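Local coordinates for protein type I modular polyketide synthase (Streptomyces albus subsp. albus, PDB 6IYT) that probably transfers an ethylmalonyl extender unit from coenzyme A to an acyl carrier protein during salinomycin assembly, at residues E138-S143 and V168-D173; G419-Q424 and P428-T433; I183-L188 and L237-F242; S177-E182 and I313-A318. One frame throughout, in Å; residues are numbered along the deposited sequence.

Interaction 1. Residues E138-S143 and V168-D173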
loop_
_atom_site.group_PDB
_atom_site.type_symbol
_atom_site.label_atom_id
_atom_site.label_comp_id
_atom_site.label_asym_id
_atom_site.label_seq_id
_atom_site.Cartn_x
_atom_site.Cartn_y
_atom_site.Cartn_z
ATOM N N GLU A 138 8.832 3.595 -13.208
ATOM C CA GLU A 138 8.465 4.920 -13.651
ATOM C C GLU A 138 8.544 5.884 -12.487
ATOM O O GLU A 138 8.967 7.016 -12.650
ATOM C CB GLU A 138 7.066 4.936 -14.251
ATOM C CG GLU A 138 6.703 6.275 -14.861
ATOM C CD GLU A 138 5.296 6.293 -15.448
ATOM O OE1 GLU A 138 4.794 7.417 -15.757
ATOM O OE2 GLU A 138 4.657 5.201 -15.498
ATOM N N LEU A 139 8.343 5.372 -11.270
ATOM C CA LEU A 139 8.444 6.229 -10.099
ATOM C C LEU A 139 9.910 6.501 -9.684
ATOM O O LEU A 139 10.263 7.621 -9.372
ATOM C CB LEU A 139 7.633 5.649 -8.937
ATOM C CG LEU A 139 7.281 6.636 -7.849
ATOM C CD1 LEU A 139 6.518 7.821 -8.421
ATOM C CD2 LEU A 139 6.491 5.957 -6.745
ATOM N N LEU A 140 10.794 5.524 -9.896
ATOM C CA LEU A 140 12.191 5.772 -9.748
ATOM C C LEU A 140 12.627 6.904 -10.669
ATOM O O LEU A 140 13.435 7.727 -10.278
ATOM C CB LEU A 140 13.024 4.532 -10.043
ATOM C CG LEU A 140 13.024 3.395 -8.985
ATOM C CD1 LEU A 140 13.764 2.206 -9.553
ATOM C CD2 LEU A 140 13.641 3.794 -7.683
ATOM N N ASP A 141 12.100 6.917 -11.896
ATOM C CA ASP A 141 12.552 7.866 -12.910
ATOM C C ASP A 141 12.015 9.244 -12.681
ATOM O O ASP A 141 12.599 10.223 -13.146
ATOM C CB ASP A 141 12.140 7.396 -14.294
ATOM C CG ASP A 141 12.905 6.172 -14.739
ATOM O OD1 ASP A 141 14.024 5.967 -14.239
ATOM O OD2 ASP A 141 12.365 5.405 -15.570
ATOM N N SER A 142 10.887 9.342 -11.973
ATOM C CA SER A 142 10.105 10.574 -11.953
ATOM C C SER A 142 9.982 11.214 -10.564
ATOM O O SER A 142 9.521 12.351 -10.454
ATOM C CB SER A 142 8.715 10.321 -12.510
ATOM O OG SER A 142 8.040 9.349 -11.720
ATOM N N SER A 143 10.421 10.499 -9.518
ATOM C CA SER A 143 10.323 10.998 -8.121
ATOM C C SER A 143 11.641 10.841 -7.373
ATOM O O SER A 143 11.938 9.770 -6.854
ATOM C CB SER A 143 9.196 10.240 -7.349
ATOM O OG SER A 143 9.149 10.637 -5.989
ATOM N N VAL A 168 17.077 -5.406 -10.705
ATOM C CA VAL A 168 16.030 -6.388 -10.778
ATOM C C VAL A 168 14.694 -5.721 -11.085
ATOM O O VAL A 168 13.933 -6.163 -11.981
ATOM C CB VAL A 168 15.951 -7.224 -9.468
ATOM C CG1 VAL A 168 14.624 -7.936 -9.366
ATOM C CG2 VAL A 168 17.070 -8.240 -9.441
ATOM N N VAL A 169 14.434 -4.610 -10.404
ATOM C CA VAL A 169 13.237 -3.844 -10.632
ATOM C C VAL A 169 13.154 -3.322 -12.065
ATOM O O VAL A 169 12.081 -3.374 -12.696
ATOM C CB VAL A 169 13.152 -2.680 -9.630
ATOM C CG1 VAL A 169 12.235 -1.586 -10.129
ATOM C CG2 VAL A 169 12.686 -3.209 -8.285
ATOM N N ARG A 170 14.301 -2.931 -12.620
ATOM C CA ARG A 170 14.349 -2.429 -14.009
ATOM C C ARG A 170 14.453 -3.572 -15.055
ATOM O O ARG A 170 14.380 -3.328 -16.265
ATOM C CB ARG A 170 15.519 -1.469 -14.176
ATOM C CG ARG A 170 15.388 -0.187 -13.366
ATOM C CD ARG A 170 16.510 0.773 -13.677
ATOM N NE ARG A 170 16.392 2.021 -12.933
ATOM C CZ ARG A 170 15.662 3.062 -13.307
ATOM N NH1 ARG A 170 15.631 4.153 -12.547
ATOM N NH2 ARG A 170 14.925 3.010 -14.401
ATOM N N GLY A 171 14.540 -4.811 -14.589
ATOM C CA GLY A 171 14.657 -5.966 -15.480
ATOM C C GLY A 171 15.904 -5.927 -16.328
ATOM O O GLY A 171 15.852 -6.228 -17.540
ATOM N N ALA A 172 16.995 -5.462 -15.750
ATOM C CA ALA A 172 18.250 -5.393 -16.458
ATOM C C ALA A 172 18.657 -6.802 -16.924
ATOM O O ALA A 172 18.262 -7.806 -16.335
ATOM C CB ALA A 172 19.322 -4.792 -15.575
ATOM N N ASP A 173 19.329 -6.868 -18.061
ATOM C CA ASP A 173 19.809 -8.143 -18.570
ATOM C C ASP A 173 20.537 -8.927 -17.501
ATOM O O ASP A 173 21.366 -8.387 -16.740
ATOM C CB ASP A 173 20.726 -7.903 -19.780
ATOM C CG ASP A 173 19.965 -7.338 -20.995
ATOM O OD1 ASP A 173 18.716 -7.443 -21.034
ATOM O OD2 ASP A 173 20.632 -6.972 -21.994
#
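Arg170 reaches from the C-terminal turn of helix 165-170 to Leu140 and Asp141 on helix 137-142. Its CB leads off alongside the other helix rather than at it, so the rest of the chain has to bring the charge over. CG lies beside the residue's own backbone N (chi1 -65°), and from there to NE the side chain runs out straight, which carries the charged end across. The last torsion then turns the guanidinium across the line of the chain. NE forms a salt bridge with Glu166, one turn back on the same helix. Beyond it, Arg170 CZ comes 3.5 Å from Asp141 OD1, with the carboxylate at the guanidinium edge. The two terminal nitrogens both grip that one oxygen end-on: Arg170 NH1 donates to Asp141 OD1 at 3.0 Å and Arg170 NH2 to the same OD1 at 3.1 Å, both from the syn side and the same face of the carboxylate. The two flat groups are 26° apart, and both bonds are bent. This salt bridge joins two short helices of the acyltransferase fold near their C-terminal ends: Gly171, with positive phi, closes helix 165-170 in a Schellman motif, while Ser143 leaves helix 137-142 and N-caps helix 144-158. Beside the salt bridge, Leu140 packs on the arginine, with Leu140 CB 3.6 Å from Arg170 NH1 and CD1 over one face of the guanidinium. Leu140 CD1 also meets Val169 CG1 at 4.1 Å, an apolar pair against which Phe150 of helix 144-158 packs.

Interaction 2. Residues G419-Q424 and P428-T433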
loop_
_atom_site.group_PDB
_atom_site.type_symbol
_atom_site.label_atom_id
_atom_site.label_comp_id
_atom_site.label_asym_id
_atom_site.label_seq_id
_atom_site.Cartn_x
_atom_site.Cartn_y
_atom_site.Cartn_z
ATOM N N GLY A 419 -5.286 3.301 -1.680
ATOM C CA GLY A 419 -4.034 2.725 -2.194
ATOM C C GLY A 419 -3.035 3.788 -2.651
ATOM O O GLY A 419 -3.322 4.985 -2.599
ATOM N N THR A 420 -1.863 3.332 -3.090
ATOM C CA THR A 420 -0.838 4.204 -3.570
ATOM C C THR A 420 -0.713 4.028 -5.066
ATOM O O THR A 420 -1.289 4.805 -5.806
ATOM C CB THR A 420 0.495 3.977 -2.864
ATOM O OG1 THR A 420 0.284 4.026 -1.439
ATOM C CG2 THR A 420 1.482 5.042 -3.249
ATOM N N LEU A 421 -0.039 2.973 -5.522
ATOM C CA LEU A 421 -0.043 2.671 -6.935
ATOM C C LEU A 421 -1.057 1.604 -7.299
ATOM O O LEU A 421 -1.781 1.125 -6.458
ATOM C CB LEU A 421 1.362 2.266 -7.410
ATOM C CG LEU A 421 2.524 3.176 -7.025
ATOM C CD1 LEU A 421 3.847 2.644 -7.604
ATOM C CD2 LEU A 421 2.272 4.589 -7.515
ATOM N N ARG A 422 -1.172 1.338 -8.602
ATOM C CA ARG A 422 -2.040 0.309 -9.092
ATOM C C ARG A 422 -1.387 -0.336 -10.284
ATOM O O ARG A 422 -0.486 0.246 -10.885
ATOM C CB ARG A 422 -3.417 0.906 -9.462
ATOM C CG ARG A 422 -4.511 -0.114 -9.634
ATOM C CD ARG A 422 -5.901 0.528 -9.483
ATOM N NE ARG A 422 -6.091 1.605 -10.456
ATOM C CZ ARG A 422 -7.184 2.348 -10.562
ATOM N NH1 ARG A 422 -8.153 2.242 -9.661
ATOM N NH2 ARG A 422 -7.213 3.350 -11.442
ATOM N N ARG A 423 -1.797 -1.575 -10.603
ATOM C CA ARG A 423 -1.195 -2.295 -11.718
ATOM C C ARG A 423 -1.190 -1.424 -13.012
ATOM O O ARG A 423 -2.216 -0.915 -13.404
ATOM C CB ARG A 423 -1.974 -3.615 -11.980
ATOM C CG ARG A 423 -1.485 -4.330 -13.216
ATOM C CD ARG A 423 -2.109 -5.712 -13.341
ATOM N NE ARG A 423 -1.652 -6.375 -14.570
ATOM C CZ ARG A 423 -1.836 -7.658 -14.836
ATOM N NH1 ARG A 423 -2.425 -8.440 -13.943
ATOM N NH2 ARG A 423 -1.442 -8.156 -16.016
ATOM N N GLN A 424 -0.001 -1.266 -13.616
ATOM C CA GLN A 424 0.240 -0.462 -14.824
ATOM C C GLN A 424 -0.025 1.034 -14.648
ATOM O O GLN A 424 -0.133 1.771 -15.625
ATOM C CB GLN A 424 -0.549 -1.013 -15.998
ATOM C CG GLN A 424 0.036 -2.301 -16.561
ATOM C CD GLN A 424 1.534 -2.187 -16.857
ATOM O OE1 GLN A 424 1.976 -1.243 -17.489
ATOM N NE2 GLN A 424 2.314 -3.131 -16.348
ATOM N N PRO A 428 3.630 9.801 -12.051
ATOM C CA PRO A 428 3.119 10.923 -11.309
ATOM C C PRO A 428 1.614 11.033 -11.360
ATOM O O PRO A 428 0.999 11.410 -10.360
ATOM C CB PRO A 428 3.784 12.109 -11.988
ATOM C CG PRO A 428 5.071 11.564 -12.438
ATOM C CD PRO A 428 4.802 10.162 -12.860
ATOM N N ARG A 429 0.990 10.680 -12.482
ATOM C CA ARG A 429 -0.466 10.741 -12.500
ATOM C C ARG A 429 -1.068 9.855 -11.391
ATOM O O ARG A 429 -1.967 10.286 -10.661
ATOM C CB ARG A 429 -1.057 10.380 -13.842
ATOM C CG ARG A 429 -2.587 10.254 -13.758
ATOM C CD ARG A 429 -3.218 9.949 -15.091
ATOM N NE ARG A 429 -3.248 11.120 -15.929
ATOM C CZ ARG A 429 -4.193 12.056 -15.849
ATOM N NH1 ARG A 429 -4.179 13.058 -16.684
ATOM N NH2 ARG A 429 -5.214 11.923 -14.986
ATOM N N ARG A 430 -0.593 8.628 -11.277
ATOM C CA ARG A 430 -1.095 7.734 -10.233
ATOM C C ARG A 430 -0.881 8.277 -8.819
ATOM O O ARG A 430 -1.792 8.234 -7.991
ATOM C CB ARG A 430 -0.468 6.332 -10.354
ATOM C CG ARG A 430 -0.988 5.346 -9.334
ATOM C CD ARG A 430 -2.455 5.083 -9.485
ATOM N NE ARG A 430 -3.278 5.819 -8.518
ATOM C CZ ARG A 430 -4.601 5.735 -8.433
ATOM N NH1 ARG A 430 -5.302 5.119 -9.385
ATOM N NH2 ARG A 430 -5.243 6.367 -7.459
ATOM N N VAL A 431 0.300 8.791 -8.535
ATOM C CA VAL A 431 0.574 9.387 -7.215
ATOM C C VAL A 431 -0.396 10.537 -6.962
ATOM O O VAL A 431 -0.994 10.637 -5.885
ATOM C CB VAL A 431 2.020 9.864 -7.097
ATOM C CG1 VAL A 431 2.247 10.606 -5.792
ATOM C CG2 VAL A 431 2.968 8.658 -7.200
ATOM N N LEU A 432 -0.426 11.492 -7.878
ATOM C CA LEU A 432 -1.312 12.647 -7.707
ATOM C C LEU A 432 -2.768 12.240 -7.575
ATOM O O LEU A 432 -3.545 12.911 -6.856
ATOM C CB LEU A 432 -1.148 13.620 -8.873
ATOM C CG LEU A 432 0.195 14.362 -8.968
ATOM C CD1 LEU A 432 0.215 15.233 -10.216
ATOM C CD2 LEU A 432 0.464 15.197 -7.735
ATOM N N THR A 433 -3.173 11.212 -8.319
ATOM C CA THR A 433 -4.545 10.677 -8.231
ATOM C C THR A 433 -4.865 10.075 -6.849
ATOM O O THR A 433 -5.863 10.421 -6.241
ATOM C CB THR A 433 -4.846 9.675 -9.362
ATOM O OG1 THR A 433 -4.654 10.317 -10.636
ATOM C CG2 THR A 433 -6.276 9.200 -9.275
#
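Arg430 lies against Leu421 and Arg422 where the chain leaves strand 416-418, an outer strand of the parallel sheet, and loops back into helix 428-439, a strand-loop-helix connection. The apolar part is carried by Leu421, whose CD2 touches the aliphatic Arg430 CG at 3.8 Å and Val431 CG2 at 4.1 Å. The Leu421 side chain runs antiparallel to that of Arg430 but in the same direction as that of Val431. In the charged part, two arginines share Glu425, and Arg430 has Glu437 as well. Arg430 bends at chi2 and chi3, bringing its NH1 over one face of the Arg422 guanidinium, 3.3 Å from Arg422 NH2, with the two planes 80° apart. Glu425, in the residues between the two segments, forms salt bridges with both, OE2 to Arg422 NE and OE1 to Arg430 NH1, and probably offsets the closeness of the like charges; Glu437 pairs with Arg430 NH2. Among the neutral polar groups, Ser434 OG is hydrogen-bonded to both Thr420 O and Arg430 NH2, linking the loop backbone to the buried arginine. Thr433 covers part of one face of the Arg430 guanidinium with its CB, and Thr433 OG1 donates to Arg429 O at 2.7 Å.

Interaction 3. Residues I183-L188 and L237-F242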
loop_
_atom_site.group_PDB
_atom_site.type_symbol
_atom_site.label_atom_id
_atom_site.label_comp_id
_atom_site.label_asym_id
_atom_site.label_seq_id
_atom_site.Cartn_x
_atom_site.Cartn_y
_atom_site.Cartn_z
ATOM N N ILE A 183 13.480 -13.358 -4.438
ATOM C CA ILE A 183 13.746 -12.073 -5.132
ATOM C C ILE A 183 12.610 -11.105 -4.897
ATOM O O ILE A 183 12.828 -9.931 -4.530
ATOM C CB ILE A 183 13.928 -12.287 -6.633
ATOM C CG1 ILE A 183 14.975 -13.396 -6.932
ATOM C CG2 ILE A 183 14.295 -10.963 -7.310
ATOM C CD1 ILE A 183 16.314 -13.183 -6.308
ATOM N N LEU A 184 11.386 -11.619 -5.032
ATOM C CA LEU A 184 10.177 -10.815 -4.888
ATOM C C LEU A 184 10.010 -10.200 -3.499
ATOM O O LEU A 184 9.658 -9.008 -3.372
ATOM C CB LEU A 184 8.957 -11.671 -5.226
ATOM C CG LEU A 184 7.613 -10.988 -5.207
ATOM C CD1 LEU A 184 7.622 -9.861 -6.215
ATOM C CD2 LEU A 184 6.515 -12.011 -5.540
ATOM N N GLN A 185 10.140 -11.008 -2.442
ATOM C CA GLN A 185 9.830 -10.468 -1.110
ATOM C C GLN A 185 10.755 -9.283 -0.754
ATOM O O GLN A 185 10.290 -8.270 -0.298
ATOM C CB GLN A 185 9.843 -11.537 -0.043
ATOM C CG GLN A 185 8.757 -12.575 -0.230
ATOM C CD GLN A 185 8.468 -13.384 1.033
ATOM O OE1 GLN A 185 9.000 -13.101 2.107
ATOM N NE2 GLN A 185 7.556 -14.334 0.920
ATOM N N PRO A 186 12.066 -9.400 -1.019
ATOM C CA PRO A 186 12.864 -8.234 -0.661
ATOM C C PRO A 186 12.625 -7.034 -1.562
ATOM O O PRO A 186 12.713 -5.866 -1.093
ATOM C CB PRO A 186 14.332 -8.754 -0.797
ATOM C CG PRO A 186 14.215 -10.237 -0.603
ATOM C CD PRO A 186 12.912 -10.570 -1.318
ATOM N N VAL A 187 12.222 -7.283 -2.809
ATOM C CA VAL A 187 11.862 -6.175 -3.711
ATOM C C VAL A 187 10.542 -5.494 -3.254
ATOM O O VAL A 187 10.491 -4.291 -3.122
ATOM C CB VAL A 187 11.734 -6.646 -5.143
ATOM C CG1 VAL A 187 11.014 -5.609 -5.965
ATOM C CG2 VAL A 187 13.103 -6.933 -5.714
ATOM N N LEU A 188 9.540 -6.302 -2.896
ATOM C CA LEU A 188 8.290 -5.778 -2.317
ATOM C C LEU A 188 8.521 -4.955 -1.063
ATOM O O LEU A 188 7.887 -3.935 -0.874
ATOM C CB LEU A 188 7.336 -6.922 -2.005
ATOM C CG LEU A 188 6.110 -7.190 -2.874
ATOM C CD1 LEU A 188 6.172 -6.614 -4.259
ATOM C CD2 LEU A 188 5.741 -8.672 -2.885
ATOM N N LEU A 237 16.391 -13.473 4.442
ATOM C CA LEU A 237 16.691 -14.822 4.909
ATOM C C LEU A 237 15.456 -15.688 4.963
ATOM O O LEU A 237 15.522 -16.866 4.661
ATOM C CB LEU A 237 17.360 -14.798 6.267
ATOM C CG LEU A 237 18.773 -14.244 6.297
ATOM C CD1 LEU A 237 19.292 -14.300 7.739
ATOM C CD2 LEU A 237 19.705 -14.983 5.343
ATOM N N ARG A 238 14.354 -15.143 5.451
ATOM C CA ARG A 238 13.143 -15.908 5.508
ATOM C C ARG A 238 12.652 -16.317 4.122
ATOM O O ARG A 238 12.279 -17.461 3.917
ATOM C CB ARG A 238 12.056 -15.196 6.272
ATOM C CG ARG A 238 11.039 -16.194 6.799
ATOM C CD ARG A 238 10.064 -15.547 7.773
ATOM N NE ARG A 238 9.153 -14.624 7.097
ATOM C CZ ARG A 238 8.176 -13.976 7.728
ATOM N NH1 ARG A 238 8.039 -14.125 9.031
ATOM N NH2 ARG A 238 7.306 -13.223 7.042
ATOM N N SER A 239 12.672 -15.388 3.153
ATOM C CA SER A 239 12.225 -15.724 1.809
ATOM C C SER A 239 13.161 -16.728 1.124
ATOM O O SER A 239 12.704 -17.605 0.403
ATOM C CB SER A 239 12.003 -14.474 0.939
ATOM O OG SER A 239 13.195 -13.731 0.709
ATOM N N GLN A 240 14.455 -16.628 1.390
ATOM C CA GLN A 240 15.413 -17.649 0.891
ATOM C C GLN A 240 15.129 -19.025 1.496
ATOM O O GLN A 240 15.114 -20.040 0.789
ATOM C CB GLN A 240 16.845 -17.247 1.203
ATOM C CG GLN A 240 17.876 -18.180 0.585
ATOM C CD GLN A 240 17.806 -18.209 -0.924
ATOM O OE1 GLN A 240 18.027 -17.170 -1.599
ATOM N NE2 GLN A 240 17.604 -19.390 -1.486
ATOM N N LEU A 241 14.790 -19.062 2.779
ATOM C CA LEU A 241 14.465 -20.385 3.415
ATOM C C LEU A 241 13.248 -20.990 2.742
ATOM O O LEU A 241 13.224 -22.189 2.401
ATOM C CB LEU A 241 14.209 -20.237 4.897
ATOM C CG LEU A 241 13.837 -21.512 5.626
ATOM C CD1 LEU A 241 14.960 -22.518 5.563
ATOM C CD2 LEU A 241 13.459 -21.196 7.062
ATOM N N PHE A 242 12.259 -20.153 2.487
ATOM C CA PHE A 242 11.045 -20.609 1.824
ATOM C C PHE A 242 11.331 -21.079 0.392
ATOM O O PHE A 242 10.696 -22.040 -0.091
ATOM C CB PHE A 242 9.991 -19.507 1.824
ATOM C CG PHE A 242 9.417 -19.222 3.175
ATOM C CD1 PHE A 242 9.724 -20.022 4.254
ATOM C CD2 PHE A 242 8.502 -18.199 3.349
ATOM C CE1 PHE A 242 9.184 -19.767 5.508
ATOM C CE2 PHE A 242 7.996 -17.910 4.625
ATOM C CZ PHE A 242 8.282 -18.742 5.673
HETATM O O HOH W 1 8.397 -14.039 4.429
#
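Helices 181-200 and 228-245 of the acyltransferase core pack together where Gln185 and Pro186 meet Ser239, close to the loop that probably forms the nucleophile elbow. The buried contact is small and is made by van der Waals contacts, with no direct polar bond between the two segments. Ser239 CB lies alongside the glutamine, 3.8 Å from Gln185 CB and 3.5 Å from Gln185 OE1. With chi1 of 64°, the hydroxyl swings to the Pro186 side, where Ser239 OG is 3.8 Å from Pro186 CD; it is hydrogen-bonded within its own helix, chiefly to Val235 O, with Val236 O as a second acceptor. Pro186 has no N-H to give to the preceding turn, and helix 181-200 is kinked here. The polar end of Gln185 is tied across by a water rather than directly. That water donates to Gln185 OE1 at 2.6 Å and accepts from Arg238 NE at 2.8 Å, lying in the guanidinium plane at its edge, so a single molecule bridges the two helices. Arg238 is held further by Asn369 OD1, which accepts from its NH1. Around the pair, Gln214 touches Gln185, helix 363-371 packs on Arg238 and Phe242, helix 328-334 covers Leu237 and Leu241, and helix 165-170 lies against Ile183 and Val187.

Interaction 4. Residues S177-E182 and I313-A318; sequences SLDRIE and IGSTVA
The peptide carbonyl of Asp179 receives Ser315 OG at 2.7 Å, the donor tilted 34° from the carbonyl plane and meeting the oxygen at a C=O...O angle of 118°. The guanidinium of Arg180 has Glu182 OE2 in plane at its edge: NE and NH1 hold this oxygen side-on, a salt bridge across the start of helix 181-200. Ser315 has its OG beside its own backbone N (chi1 -60°), which directs the hydroxyl at Asp179. A water makes a second connection, donating to Ser315 OG at 2.9 Å and, over a longer 3.2 Å, to Asp179 OD1. Two turns present these groups: a type I turn from Ser177 to Arg180, with Ser177 OG accepting from Asp179 N as an ST turn, and a type II turn from Ile313 to Thr316, in which Ser315 has positive phi. Next to the polar link, Ile181 CD1 rests 3.5 Å from Ser315 O and 4.1 Å from Val317 CG1, the Ile181 and Val317 side chains crossing at about a right angle. The contact joins the N terminus of helix 181-200 to the loop after strand 310-312, an outer strand of the mixed sheet, with Ala243 of helix 228-245 packing on Ile181 and Phe242 on Val317.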
loop_
_atom_site.group_PDB
_atom_site.type_symbol
_atom_site.label_atom_id
_atom_site.label_comp_id
_atom_site.label_asym_id
_atom_site.label_seq_id
_atom_site.Cartn_x
_atom_site.Cartn_y
_atom_site.Cartn_z
ATOM N N SER A 177 14.816 -13.462 -11.770
ATOM C CA SER A 177 13.387 -13.224 -12.034
ATOM C C SER A 177 12.666 -12.780 -10.790
ATOM O O SER A 177 12.822 -13.381 -9.720
ATOM C CB SER A 177 12.722 -14.504 -12.502
ATOM O OG SER A 177 11.305 -14.339 -12.524
ATOM N N LEU A 178 11.837 -11.755 -10.949
ATOM C CA LEU A 178 10.991 -11.282 -9.885
ATOM C C LEU A 178 9.871 -12.240 -9.520
ATOM O O LEU A 178 9.172 -12.022 -8.538
ATOM C CB LEU A 178 10.394 -9.926 -10.286
ATOM C CG LEU A 178 11.140 -8.731 -9.753
ATOM C CD1 LEU A 178 10.554 -7.440 -10.307
ATOM C CD2 LEU A 178 11.081 -8.747 -8.234
ATOM N N ASP A 179 9.679 -13.302 -10.304
ATOM C CA ASP A 179 8.713 -14.318 -9.942
ATOM C C ASP A 179 9.258 -15.344 -8.954
ATOM O O ASP A 179 8.522 -16.193 -8.489
ATOM C CB ASP A 179 8.188 -15.013 -11.188
ATOM C CG ASP A 179 7.283 -14.107 -12.024
ATOM O OD1 ASP A 179 6.229 -13.677 -11.494
ATOM O OD2 ASP A 179 7.606 -13.867 -13.217
ATOM N N ARG A 180 10.543 -15.280 -8.651
ATOM C CA ARG A 180 11.119 -16.079 -7.586
ATOM C C ARG A 180 10.838 -15.457 -6.218
ATOM O O ARG A 180 11.122 -14.284 -6.003
ATOM C CB ARG A 180 12.635 -16.217 -7.803
ATOM C CG ARG A 180 12.975 -17.110 -8.997
ATOM C CD ARG A 180 14.419 -16.995 -9.424
ATOM N NE ARG A 180 15.351 -17.204 -8.337
ATOM C CZ ARG A 180 16.649 -16.889 -8.395
ATOM N NH1 ARG A 180 17.406 -16.985 -7.316
ATOM N NH2 ARG A 180 17.204 -16.541 -9.558
ATOM N N ILE A 181 10.391 -16.273 -5.262
ATOM C CA ILE A 181 9.970 -15.748 -3.962
ATOM C C ILE A 181 11.116 -15.024 -3.200
ATOM O O ILE A 181 10.891 -14.003 -2.599
ATOM C CB ILE A 181 9.323 -16.853 -3.079
ATOM C CG1 ILE A 181 8.650 -16.237 -1.878
ATOM C CG2 ILE A 181 10.338 -17.887 -2.677
ATOM C CD1 ILE A 181 7.667 -17.155 -1.198
ATOM N N GLU A 182 12.350 -15.498 -3.375
ATOM C CA GLU A 182 13.481 -14.965 -2.617
ATOM C C GLU A 182 13.991 -13.657 -3.253
ATOM O O GLU A 182 14.720 -12.914 -2.647
ATOM C CB GLU A 182 14.583 -16.004 -2.510
ATOM C CG GLU A 182 15.324 -16.266 -3.846
ATOM C CD GLU A 182 14.681 -17.355 -4.726
ATOM O OE1 GLU A 182 13.436 -17.598 -4.672
ATOM O OE2 GLU A 182 15.432 -17.932 -5.572
ATOM N N ILE A 313 -2.334 -16.822 -5.378
ATOM C CA ILE A 313 -1.549 -15.570 -5.298
ATOM C C ILE A 313 -0.112 -15.843 -5.811
ATOM O O ILE A 313 0.504 -16.877 -5.481
ATOM C CB ILE A 313 -1.492 -15.042 -3.865
ATOM C CG1 ILE A 313 -2.903 -14.684 -3.357
ATOM C CG2 ILE A 313 -0.546 -13.842 -3.725
ATOM C CD1 ILE A 313 -2.943 -14.387 -1.867
ATOM N N GLY A 314 0.318 -15.032 -6.764
ATOM C CA GLY A 314 1.565 -15.286 -7.483
ATOM C C GLY A 314 2.764 -15.494 -6.565
ATOM O O GLY A 314 2.985 -14.725 -5.667
ATOM N N SER A 315 3.516 -16.562 -6.830
ATOM C CA SER A 315 4.785 -16.845 -6.226
ATOM C C SER A 315 4.715 -17.192 -4.751
ATOM O O SER A 315 5.739 -17.250 -4.083
ATOM C CB SER A 315 5.759 -15.702 -6.432
ATOM O OG SER A 315 5.978 -15.467 -7.833
ATOM N N THR A 316 3.532 -17.487 -4.252
ATOM C CA THR A 316 3.384 -17.797 -2.845
ATOM C C THR A 316 3.726 -19.253 -2.575
ATOM O O THR A 316 3.708 -20.106 -3.494
ATOM C CB THR A 316 1.978 -17.537 -2.355
ATOM O OG1 THR A 316 1.038 -18.236 -3.194
ATOM C CG2 THR A 316 1.687 -16.012 -2.365
ATOM N N VAL A 317 4.181 -19.496 -1.361
ATOM C CA VAL A 317 4.265 -20.850 -0.789
ATOM C C VAL A 317 3.196 -20.980 0.278
ATOM O O VAL A 317 2.558 -20.008 0.618
ATOM C CB VAL A 317 5.643 -21.113 -0.154
ATOM C CG1 VAL A 317 6.749 -21.121 -1.210
ATOM C CG2 VAL A 317 5.929 -20.159 1.023
ATOM N N ALA A 318 3.067 -22.158 0.877
ATOM C CA ALA A 318 2.030 -22.374 1.888
ATOM C C ALA A 318 2.556 -21.994 3.258
ATOM O O ALA A 318 2.703 -22.837 4.133
ATOM C CB ALA A 318 1.555 -23.839 1.881
HETATM O O HOH W 2 4.467 -13.227 -8.830
#

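Overall arrangement
From the N terminus, interaction 1 comes first and closes a loop of 24 residues that holds helix 144-158. Interaction 4 opens next, at 177-182, and interaction 3 follows at once on the same helix, 181-200. Interaction 3 closes after 48 residues at 237-242, wholly within the span of 130 residues that interaction 4 closes at 313-318; their centres lie 8 Å apart. Interaction 2 comes last and closes a short loop with three residues between its segments, and no contacts cross. Val168 and Val169 pack interaction 1 against helix 181-200, while Leu139 touches Val431 of interaction 2. Together they tie the helices around the parallel sheet to each other and to the mixed sheet.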